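Local coordinates for probable endonuclease 4 (Thermotoga maritima, PDB 4HNO), which probably acts in DNA repair as a metal-dependent endonuclease that cleaves phosphodiester bonds at apurinic or apyrimidinic sites, at residues E134-T139 and R173-I178; D191-E196 and G239-E244; V248-K253 and K276-I281. One frame throughout, in Å; residues are numbered along the deposited sequence. Where two conformers were deposited one is given.

The three contacts lie in one TIM-barrel domain, whose metal site is built by residues that include Glu-147, Asp-181 and His-218. Interaction 1 stands alone on one side of the chain's centre; its centre is about 33 Å from that of interaction 2 and about 32 Å from that of interaction 3. Interactions 2 and 3 have centres about 11 Å apart and share helix 242-250; Val-248 also packs on the backbone of Thr-193 to Lys-195. In interaction 2 the side chain of Ile-241 is about 8 Å from that of Asp-181 and about 11 Å from bound zinc and manganese ions; in interaction 1 the side chain of Val-176 is about 10 Å from that of Glu-147.

Interaction 1 of 3, residues E134-T139 and R173-I178; sequences EVLNNT and RDRVAI
Arg-175 leaves the backbone with CG beside the N and runs extended through chi2, then bends at chi3 (62°), which turns its guanidinium onto Leu-136 and the turn that follows it. Leu-136, its chi2 nearly anti, slides past the arginine in the opposite direction and lays CD2 over the centre of one guanidinium face, 3.6 Å from CZ. Its other methyl, CD1, crosses to Val-176 CG2 at 3.9 Å. The end of the guanidinium grips Thr-139 with both terminal nitrogens. NH1 donates to OG1 at 3.0 Å, nearly straight at 163° and close to the guanidinium plane, whereas NH2 reaches Thr-139 O, also at 3.0 Å, from well above that carbonyl's plane. NH2 bonds to Leu-136 O as well (2.9 Å), and both of these bonds are strongly bent, in keeping with three acceptors round a nitrogen that has two hydrogens; the third is Gln-172 OE1. Thr-139 OG1 in turn donates a hydrogen bond to Val-135 O at 2.8 Å, so the hydroxyl is oriented by a donor and an acceptor together. Residues 136 to 139 form a type I turn that starts on the last residue of helix 121-136 of the TIM barrel, and Arg-175 sits just before strand 176-181; the contact therefore joins a helix's C-terminal end to the start of a strand, at the barrel end away from the metals. Strand 143-147, which follows the helix in the chain and pairs in parallel with strand 176-181, has its Ile-144 against Leu-136. NE is bound to Val-142 O, which helps fix the rotation of the whole group. A buried arginine that meets neutral carbonyls and a hydroxyl here probably keeps its positive charge, steadied by the partial negative charge of the helix's C-terminal end.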
loop_
_atom_site.group_PDB
_atom_site.type_symbol
_atom_site.label_atom_id
_atom_site.label_comp_id
_atom_site.label_asym_id
_atom_site.label_seq_id
_atom_site.Cartn_x
_atom_site.Cartn_y
_atom_site.Cartn_z
ATOM N N GLU A 134 2.905 13.755 15.087
ATOM C CA GLU A 134 3.162 15.097 14.596
ATOM C C GLU A 134 2.435 15.339 13.278
ATOM O O GLU A 134 1.907 16.427 13.043
ATOM C CB GLU A 134 4.656 15.352 14.419
ATOM C CG GLU A 134 5.379 15.459 15.708
ATOM C CD GLU A 134 4.733 16.476 16.633
ATOM O OE1 GLU A 134 4.571 17.643 16.207
ATOM O OE2 GLU A 134 4.346 16.107 17.766
ATOM N N VAL A 135 2.392 14.340 12.410
ATOM C CA VAL A 135 1.709 14.501 11.134
ATOM C C VAL A 135 0.197 14.558 11.316
ATOM O O VAL A 135 -0.468 15.481 10.832
ATOM C CB VAL A 135 2.111 13.389 10.166
ATOM C CG1 VAL A 135 1.298 13.431 8.891
ATOM C CG2 VAL A 135 3.614 13.457 9.868
ATOM N N LEU A 136 -0.357 13.557 11.992
ATOM C CA LEU A 136 -1.809 13.464 12.121
ATOM C C LEU A 136 -2.369 14.618 12.939
ATOM O O LEU A 136 -3.440 15.131 12.628
ATOM C CB LEU A 136 -2.195 12.117 12.710
ATOM C CG LEU A 136 -1.916 10.929 11.787
ATOM C CD1 LEU A 136 -2.138 9.643 12.558
ATOM C CD2 LEU A 136 -2.758 10.966 10.523
ATOM N N ASN A 137 -1.668 15.022 13.997
ATOM C CA ASN A 137 -2.178 16.059 14.866
ATOM C C ASN A 137 -2.056 17.452 14.271
ATOM O O ASN A 137 -2.508 18.413 14.890
ATOM C CB ASN A 137 -1.502 16.019 16.247
ATOM C CG ASN A 137 -1.850 14.773 17.060
ATOM O OD1 ASN A 137 -2.876 14.110 16.853
ATOM N ND2 ASN A 137 -1.012 14.474 18.033
ATOM N N ASN A 138 -1.495 17.569 13.072
ATOM C CA ASN A 138 -1.362 18.839 12.377
ATOM C C ASN A 138 -1.980 18.813 10.982
ATOM O O ASN A 138 -1.727 19.703 10.181
ATOM C CB ASN A 138 0.101 19.279 12.330
ATOM C CG ASN A 138 0.585 19.716 13.673
ATOM O OD1 ASN A 138 0.212 20.787 14.152
ATOM N ND2 ASN A 138 1.379 18.891 14.312
ATOM N N THR A 139 -2.819 17.807 10.725
ATOM C CA THR A 139 -3.532 17.666 9.470
ATOM C C THR A 139 -4.928 17.120 9.789
ATOM O O THR A 139 -5.196 16.697 10.909
ATOM C CB THR A 139 -2.834 16.696 8.522
ATOM O OG1 THR A 139 -2.746 15.408 9.125
ATOM C CG2 THR A 139 -1.451 17.184 8.099
ATOM N N ARG A 173 -5.775 7.077 16.184
ATOM C CA ARG A 173 -5.724 5.745 15.629
ATOM C C ARG A 173 -6.823 5.498 14.599
ATOM O O ARG A 173 -6.653 4.611 13.744
ATOM C CB ARG A 173 -5.687 4.693 16.705
ATOM C CG ARG A 173 -6.841 4.687 17.585
ATOM C CD ARG A 173 -6.656 3.671 18.691
ATOM N NE ARG A 173 -7.800 3.754 19.576
ATOM C CZ ARG A 173 -7.891 4.559 20.626
ATOM N NH1 ARG A 173 -6.898 5.359 20.975
ATOM N NH2 ARG A 173 -9.002 4.572 21.336
ATOM N N ASP A 174 -7.910 6.258 14.601
ATOM C CA ASP A 174 -8.898 6.100 13.545
ATOM C C ASP A 174 -8.366 6.570 12.183
ATOM O O ASP A 174 -8.937 6.243 11.139
ATOM C CB ASP A 174 -10.200 6.864 13.856
ATOM C CG ASP A 174 -10.978 6.300 15.021
ATOM O OD1 ASP A 174 -10.653 5.199 15.483
ATOM O OD2 ASP A 174 -11.942 6.951 15.467
ATOM N N ARG A 175 -7.271 7.331 12.192
ATOM C CA ARG A 175 -6.614 7.755 10.964
ATOM C C ARG A 175 -5.360 6.941 10.672
ATOM O O ARG A 175 -4.527 7.364 9.879
ATOM C CB ARG A 175 -6.345 9.247 10.989
ATOM C CG ARG A 175 -7.623 10.064 10.882
ATOM C CD ARG A 175 -7.372 11.539 11.068
ATOM N NE ARG A 175 -6.498 12.043 10.022
ATOM C CZ ARG A 175 -5.691 13.089 10.147
ATOM N NH1 ARG A 175 -4.967 13.463 9.106
ATOM N NH2 ARG A 175 -5.621 13.757 11.289
ATOM N N VAL A 176 -5.299 5.729 11.228
ATOM C CA VAL A 176 -4.262 4.766 10.864
ATOM C C VAL A 176 -4.977 3.470 10.498
ATOM O O VAL A 176 -5.768 2.929 11.287
ATOM C CB VAL A 176 -3.284 4.526 12.010
ATOM C CG1 VAL A 176 -2.218 3.509 11.605
ATOM C CG2 VAL A 176 -2.629 5.824 12.435
ATOM N N ALA A 177 -4.672 2.944 9.324
ATOM C CA ALA A 177 -5.218 1.662 8.901
ATOM C C ALA A 177 -4.092 0.876 8.218
ATOM O O ALA A 177 -2.924 1.223 8.411
ATOM C CB ALA A 177 -6.494 1.840 8.080
ATOM N N ILE A 178 -4.420 -0.186 7.496
ATOM C CA ILE A 178 -3.442 -1.176 7.098
ATOM C C ILE A 178 -3.545 -1.494 5.612
ATOM O O ILE A 178 -4.636 -1.602 5.042
ATOM C CB ILE A 178 -3.668 -2.466 7.948
ATOM C CG1 ILE A 178 -3.590 -2.186 9.453
ATOM C CG2 ILE A 178 -2.751 -3.607 7.532
ATOM C CD1 ILE A 178 -2.243 -1.745 9.929
#

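Interaction 2 of 3, residues D191-E196 and G239-E244. With EDO (1,2-ethanediol), chain J.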
loop_
_atom_site.group_PDB
_atom_site.type_symbol
_atom_site.label_atom_id
_atom_site.label_comp_id
_atom_site.label_asym_id
_atom_site.label_seq_id
_atom_site.Cartn_x
_atom_site.Cartn_y
_atom_site.Cartn_z
ATOM N N ASP A 191 1.966 -17.436 4.485
ATOM C CA ASP A 191 1.805 -18.371 3.380
ATOM C C ASP A 191 0.374 -18.374 2.881
ATOM O O ASP A 191 -0.454 -19.180 3.292
ATOM C CB ASP A 191 2.219 -19.766 3.812
ATOM C CG ASP A 191 2.207 -20.755 2.678
ATOM O OD1 ASP A 191 1.935 -20.322 1.539
ATOM O OD2 ASP A 191 2.470 -21.950 2.934
ATOM N N ILE A 192 0.088 -17.471 1.955
ATOM C CA ILE A 192 -1.241 -17.349 1.376
ATOM C C ILE A 192 -1.518 -18.396 0.291
ATOM O O ILE A 192 -2.572 -18.361 -0.341
ATOM C CB ILE A 192 -1.504 -15.924 0.808
ATOM C CG1 ILE A 192 -0.513 -15.557 -0.312
ATOM C CG2 ILE A 192 -1.516 -14.903 1.932
ATOM C CD1 ILE A 192 -0.926 -14.319 -1.077
ATOM N N THR A 193 -0.581 -19.320 0.079
ATOM C CA THR A 193 -0.764 -20.356 -0.935
ATOM C C THR A 193 -1.555 -21.538 -0.413
ATOM O O THR A 193 -1.920 -22.425 -1.193
ATOM C CB THR A 193 0.572 -20.893 -1.523
ATOM O OG1 THR A 193 1.251 -21.741 -0.580
ATOM C CG2 THR A 193 1.456 -19.761 -1.982
ATOM N N LYS A 194 -1.819 -21.562 0.886
ATOM C CA LYS A 194 -2.606 -22.613 1.504
ATOM C C LYS A 194 -3.804 -21.962 2.204
ATOM O O LYS A 194 -3.681 -20.911 2.822
ATOM C CB LYS A 194 -1.759 -23.419 2.510
ATOM C CG LYS A 194 -0.594 -24.176 1.863
ATOM C CD LYS A 194 0.093 -25.147 2.823
ATOM C CE LYS A 194 -0.531 -26.548 2.780
ATOM N NZ LYS A 194 0.079 -27.492 3.777
ATOM N N LYS A 195 -4.967 -22.594 2.123
ATOM C CA LYS A 195 -6.153 -21.981 2.702
ATOM C C LYS A 195 -5.977 -21.748 4.208
ATOM O O LYS A 195 -6.456 -20.736 4.731
ATOM C CB LYS A 195 -7.424 -22.786 2.396
ATOM C CG LYS A 195 -7.453 -24.182 2.971
ATOM C CD LYS A 195 -8.784 -24.865 2.670
ATOM C CE LYS A 195 -8.761 -26.323 3.089
ATOM N NZ LYS A 195 -8.514 -26.478 4.546
ATOM N N GLU A 196 -5.270 -22.651 4.895
ATOM C CA GLU A 196 -5.039 -22.479 6.325
ATOM C C GLU A 196 -4.176 -21.237 6.597
ATOM O O GLU A 196 -4.337 -20.590 7.626
ATOM C CB GLU A 196 -4.403 -23.717 6.944
ATOM C CG GLU A 196 -5.297 -24.948 6.917
ATOM C CD GLU A 196 -5.302 -25.656 5.567
ATOM O OE1 GLU A 196 -4.486 -25.297 4.686
ATOM O OE2 GLU A 196 -6.124 -26.581 5.392
ATOM N N GLY A 239 5.582 -16.227 -10.169
ATOM C CA GLY A 239 6.474 -16.402 -9.038
ATOM C C GLY A 239 6.069 -17.531 -8.125
ATOM O O GLY A 239 5.339 -18.451 -8.495
ATOM N N PHE A 240 6.578 -17.483 -6.904
ATOM C CA PHE A 240 6.407 -18.569 -5.955
ATOM C C PHE A 240 5.053 -18.597 -5.260
ATOM O O PHE A 240 4.716 -19.607 -4.625
ATOM C CB PHE A 240 7.556 -18.631 -4.957
ATOM C CG PHE A 240 8.832 -19.180 -5.552
ATOM C CD1 PHE A 240 9.811 -18.338 -6.042
ATOM C CD2 PHE A 240 9.039 -20.540 -5.611
ATOM C CE1 PHE A 240 10.992 -18.838 -6.573
ATOM C CE2 PHE A 240 10.206 -21.048 -6.156
ATOM C CZ PHE A 240 11.185 -20.199 -6.630
ATOM N N ILE A 241 4.268 -17.532 -5.379
ATOM C CA ILE A 241 2.869 -17.623 -4.964
ATOM C C ILE A 241 2.099 -18.358 -6.063
ATOM O O ILE A 241 1.448 -19.380 -5.814
ATOM C CB ILE A 241 2.280 -16.244 -4.609
ATOM C CG1 ILE A 241 3.068 -15.647 -3.435
ATOM C CG2 ILE A 241 0.800 -16.388 -4.293
ATOM C CD1 ILE A 241 2.710 -14.218 -3.098
ATOM N N GLY A 242 2.222 -17.867 -7.288
ATOM C CA GLY A 242 1.788 -18.605 -8.448
ATOM C C GLY A 242 0.294 -18.560 -8.686
ATOM O O GLY A 242 -0.477 -18.007 -7.910
ATOM N N GLU A 243 -0.125 -19.163 -9.789
ATOM C CA GLU A 243 -1.537 -19.203 -10.101
ATOM C C GLU A 243 -2.309 -19.962 -9.031
ATOM O O GLU A 243 -3.372 -19.536 -8.614
ATOM C CB GLU A 243 -1.803 -19.800 -11.483
ATOM C CG GLU A 243 -1.228 -19.002 -12.636
ATOM C CD GLU A 243 -1.718 -19.495 -13.985
ATOM O OE1 GLU A 243 -2.406 -20.538 -14.026
ATOM O OE2 GLU A 243 -1.419 -18.838 -15.003
ATOM N N GLU A 244 -1.759 -21.084 -8.575
ATOM C CA GLU A 244 -2.457 -21.891 -7.589
ATOM C C GLU A 244 -2.560 -21.164 -6.251
ATOM O O GLU A 244 -3.573 -21.253 -5.568
ATOM C CB GLU A 244 -1.773 -23.250 -7.417
ATOM C CG GLU A 244 -1.750 -24.080 -8.700
ATOM C CD GLU A 244 -1.503 -25.557 -8.492
ATOM O OE1 GLU A 244 -1.234 -25.982 -7.351
ATOM O OE2 GLU A 244 -1.599 -26.298 -9.489
HETATM C C1 EDO J . 4.666 -22.290 0.109
HETATM O O1 EDO J . 4.020 -22.469 -1.160
HETATM C C2 EDO J . 4.571 -23.572 0.932
HETATM O O2 EDO J . 3.197 -23.878 1.241
#
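Thr-193, whose methyl packs on Ile-241, is held by a flat group of its own segment, the carboxylate of Asp-191. OD1 receives the threonine hydroxyl, OG1, at 2.6 Å on its syn lone pair, while the backbone N of Thr-193 comes to the same oxygen from above the carboxylate plane, 41° out of it; the second bond makes an Asx turn. The other oxygen, OD2, accepts from O2 of a 1,2-ethanediol molecule at 2.7 Å, and the diol's O1 donates to Thr-193 OG1 at 2.9 Å. The diol, probably from the crystallisation liquor, thus bridges the two side chains. With its hydroxyl committed to the aspartate, Thr-193 turns CG2 toward the other segment, where it lies 3.9 Å from Ile-241 O and 4.1 Å from Ile-241 CG2.

These residues belong to loops of the TIM barrel on the side of the strands' C-terminal ends, where the metals bind. Residues 191 to 194 form a type I turn, and Lys-194 is the N-cap of helix 195-208; Gly-242, with positive phi, lies where the chain enters helix 242-250. Asp-221 holds the second loop by accepting from the backbone N of Ile-241 and of Gly-242.

Next to Thr-193, the contact is apolar. Ile-192 sets CG1 between its backbone N and carbonyl carbon (chi1 61°), extending CD1 to Ile-241 CD1 at 4.2 Å, the two side chains crossing obliquely. Phe-249, Val-198 and Leu-201 also touch Ile-192, while Phe-246 lies against Ile-241.

Interaction 3 of 3, residues V248-K253 and K276-I281; sequences VFFSFK and KKVFEI
This is a purely apolar contact between two outer helices of the TIM barrel: Phe-250 of helix 242-250 inserts its ring against Val-278 and Ile-281 of helix 268-284. All three side chains are buried. The two helices lie on either side of strand 260-262 in chain order, and the nearest CA atoms of the two segments, those of Phe-250 and Ile-281, are still 8.9 Å apart, a gap bridged by the phenyl ring. Phe-250 holds CG beside its backbone N (chi1 -65°), which sends the ring toward the second helix. The ring crosses both aliphatic side chains at about a right angle, and their methyls meet it obliquely along the CD2-CE2-CZ side. CE2 and CZ share Val-278 CG1, with CE2 at 3.8 Å; Val-278 CG2 comes within 4.1 Å of CZ. One turn further on, Ile-281 places CG2 anti to its backbone N and brings it to 4.0 Å from Phe-250 CD2. Val-278 and Ile-281, three residues apart, thus offer adjacent methyls from one side of their helix to a single ring.

The same ring stacks with Trp-260, at the start of strand 260-262, and touches Leu-219 of strand 214-222, which Val-278 also touches. The contact therefore belongs to the layer where the barrel's helices rest on its strands. Ile-281 further packs on Ala-247, one turn before Phe-250, which extends the helix pairing back along helix 242-250. Within segment 248-253, Val-248 O takes two donors from Ser-251: the backbone N at 3.1 Å and the side-chain OG at 2.7 Å.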
loop_
_atom_site.group_PDB
_atom_site.type_symbol
_atom_site.label_atom_id
_atom_site.label_comp_id
_atom_site.label_asym_id
_atom_site.label_seq_id
_atom_site.Cartn_x
_atom_site.Cartn_y
_atom_site.Cartn_z
ATOM N N VAL A 248 -6.091 -19.650 -4.234
ATOM C CA VAL A 248 -6.479 -19.834 -2.843
ATOM C C VAL A 248 -6.800 -18.483 -2.188
ATOM O O VAL A 248 -7.852 -18.293 -1.587
ATOM C CB VAL A 248 -5.369 -20.569 -2.068
ATOM C CG1 VAL A 248 -5.664 -20.581 -0.582
ATOM C CG2 VAL A 248 -5.209 -21.996 -2.600
ATOM N N PHE A 249 -5.902 -17.526 -2.337
ATOM C CA PHE A 249 -6.084 -16.201 -1.732
ATOM C C PHE A 249 -7.367 -15.534 -2.227
ATOM O O PHE A 249 -8.128 -15.000 -1.430
ATOM C CB PHE A 249 -4.862 -15.381 -2.110
ATOM C CG PHE A 249 -4.764 -14.026 -1.455
ATOM C CD1 PHE A 249 -4.627 -13.895 -0.083
ATOM C CD2 PHE A 249 -4.667 -12.886 -2.237
ATOM C CE1 PHE A 249 -4.440 -12.653 0.502
ATOM C CE2 PHE A 249 -4.476 -11.648 -1.648
ATOM C CZ PHE A 249 -4.357 -11.544 -0.282
ATOM N N PHE A 250 -7.611 -15.597 -3.530
ATOM C CA PHE A 250 -8.753 -14.934 -4.135
ATOM C C PHE A 250 -10.075 -15.548 -3.710
ATOM O O PHE A 250 -11.125 -14.923 -3.860
ATOM C CB PHE A 250 -8.703 -15.036 -5.659
ATOM C CG PHE A 250 -7.551 -14.316 -6.323
ATOM C CD1 PHE A 250 -6.840 -13.309 -5.702
ATOM C CD2 PHE A 250 -7.213 -14.669 -7.620
ATOM C CE1 PHE A 250 -5.815 -12.673 -6.381
ATOM C CE2 PHE A 250 -6.193 -14.042 -8.285
ATOM C CZ PHE A 250 -5.491 -13.043 -7.671
ATOM N N SER A 251 -10.042 -16.785 -3.229
ATOM C CA SER A 251 -11.272 -17.503 -2.918
ATOM C C SER A 251 -11.972 -16.982 -1.671
ATOM O O SER A 251 -13.142 -17.280 -1.460
ATOM C CB SER A 251 -10.999 -19.005 -2.787
ATOM O OG SER A 251 -10.334 -19.323 -1.582
ATOM N N PHE A 252 -11.280 -16.190 -0.863
ATOM C CA PHE A 252 -11.860 -15.654 0.360
ATOM C C PHE A 252 -12.605 -14.370 0.086
ATOM O O PHE A 252 -12.050 -13.412 -0.447
ATOM C CB PHE A 252 -10.760 -15.426 1.395
ATOM C CG PHE A 252 -10.256 -16.695 2.002
ATOM C CD1 PHE A 252 -9.355 -17.491 1.311
ATOM C CD2 PHE A 252 -10.707 -17.113 3.232
ATOM C CE1 PHE A 252 -8.906 -18.677 1.855
ATOM C CE2 PHE A 252 -10.251 -18.291 3.780
ATOM C CZ PHE A 252 -9.352 -19.073 3.089
ATOM N N LYS A 253 -13.875 -14.329 0.465
ATOM C CA LYS A 253 -14.671 -13.129 0.267
ATOM C C LYS A 253 -14.077 -11.911 1.014
ATOM O O LYS A 253 -14.170 -10.788 0.519
ATOM C CB LYS A 253 -16.122 -13.375 0.674
ATOM C CG LYS A 253 -16.891 -14.244 -0.323
ATOM C CD LYS A 253 -17.071 -13.533 -1.664
ATOM C CE LYS A 253 -17.963 -14.324 -2.606
ATOM N NZ LYS A 253 -17.807 -13.869 -4.016
ATOM N N LYS A 276 -5.687 -9.088 -16.505
ATOM C CA LYS A 276 -6.280 -10.183 -17.260
ATOM C C LYS A 276 -5.935 -11.522 -16.620
ATOM O O LYS A 276 -6.786 -12.400 -16.555
ATOM C CB LYS A 276 -5.795 -10.145 -18.700
ATOM C CG LYS A 276 -6.456 -9.065 -19.531
ATOM C CD LYS A 276 -5.956 -9.073 -20.969
ATOM C CE LYS A 276 -6.516 -7.899 -21.761
ATOM N NZ LYS A 276 -5.998 -6.590 -21.269
ATOM N N LYS A 277 -4.693 -11.688 -16.165
ATOM C CA LYS A 277 -4.279 -12.928 -15.508
ATOM C C LYS A 277 -5.092 -13.183 -14.238
ATOM O O LYS A 277 -5.477 -14.315 -13.968
ATOM C CB LYS A 277 -2.783 -12.876 -15.196
ATOM C CG LYS A 277 -2.215 -14.118 -14.528
ATOM C CD LYS A 277 -2.307 -15.328 -15.431
ATOM C CE LYS A 277 -1.280 -16.375 -15.047
ATOM N NZ LYS A 277 -1.265 -17.496 -16.022
ATOM N N VAL A 278 -5.329 -12.148 -13.438
ATOM C CA VAL A 278 -6.147 -12.313 -12.247
ATOM C C VAL A 278 -7.520 -12.872 -12.606
ATOM O O VAL A 278 -7.997 -13.821 -11.985
ATOM C CB VAL A 278 -6.268 -10.987 -11.474
ATOM C CG1 VAL A 278 -7.338 -11.075 -10.402
ATOM C CG2 VAL A 278 -4.907 -10.627 -10.880
ATOM N N PHE A 279 -8.161 -12.294 -13.608
ATOM C CA PHE A 279 -9.457 -12.799 -14.007
ATOM C C PHE A 279 -9.377 -14.190 -14.630
ATOM O O PHE A 279 -10.294 -14.995 -14.449
ATOM C CB PHE A 279 -10.178 -11.775 -14.880
ATOM C CG PHE A 279 -10.632 -10.576 -14.101
ATOM C CD1 PHE A 279 -10.046 -9.343 -14.295
ATOM C CD2 PHE A 279 -11.596 -10.707 -13.118
ATOM C CE1 PHE A 279 -10.448 -8.244 -13.547
ATOM C CE2 PHE A 279 -11.996 -9.617 -12.374
ATOM C CZ PHE A 279 -11.418 -8.387 -12.591
ATOM N N GLU A 280 -8.282 -14.485 -15.329
ATOM C CA GLU A 280 -8.074 -15.846 -15.861
ATOM C C GLU A 280 -7.996 -16.839 -14.713
ATOM O O GLU A 280 -8.540 -17.939 -14.808
ATOM C CB GLU A 280 -6.768 -15.973 -16.647
ATOM C CG GLU A 280 -6.646 -15.235 -17.956
ATOM C CD GLU A 280 -5.240 -15.361 -18.532
ATOM O OE1 GLU A 280 -4.705 -16.492 -18.532
ATOM O OE2 GLU A 280 -4.655 -14.337 -18.953
ATOM N N ILE A 281 -7.263 -16.494 -13.662
ATOM C CA ILE A 281 -7.142 -17.376 -12.515
ATOM C C ILE A 281 -8.507 -17.611 -11.874
ATOM O O ILE A 281 -8.873 -18.744 -11.588
ATOM C CB ILE A 281 -6.135 -16.807 -11.482
ATOM C CG1 ILE A 281 -4.714 -16.865 -12.052
ATOM C CG2 ILE A 281 -6.229 -17.540 -10.156
ATOM C CD1 ILE A 281 -3.717 -16.048 -11.268
#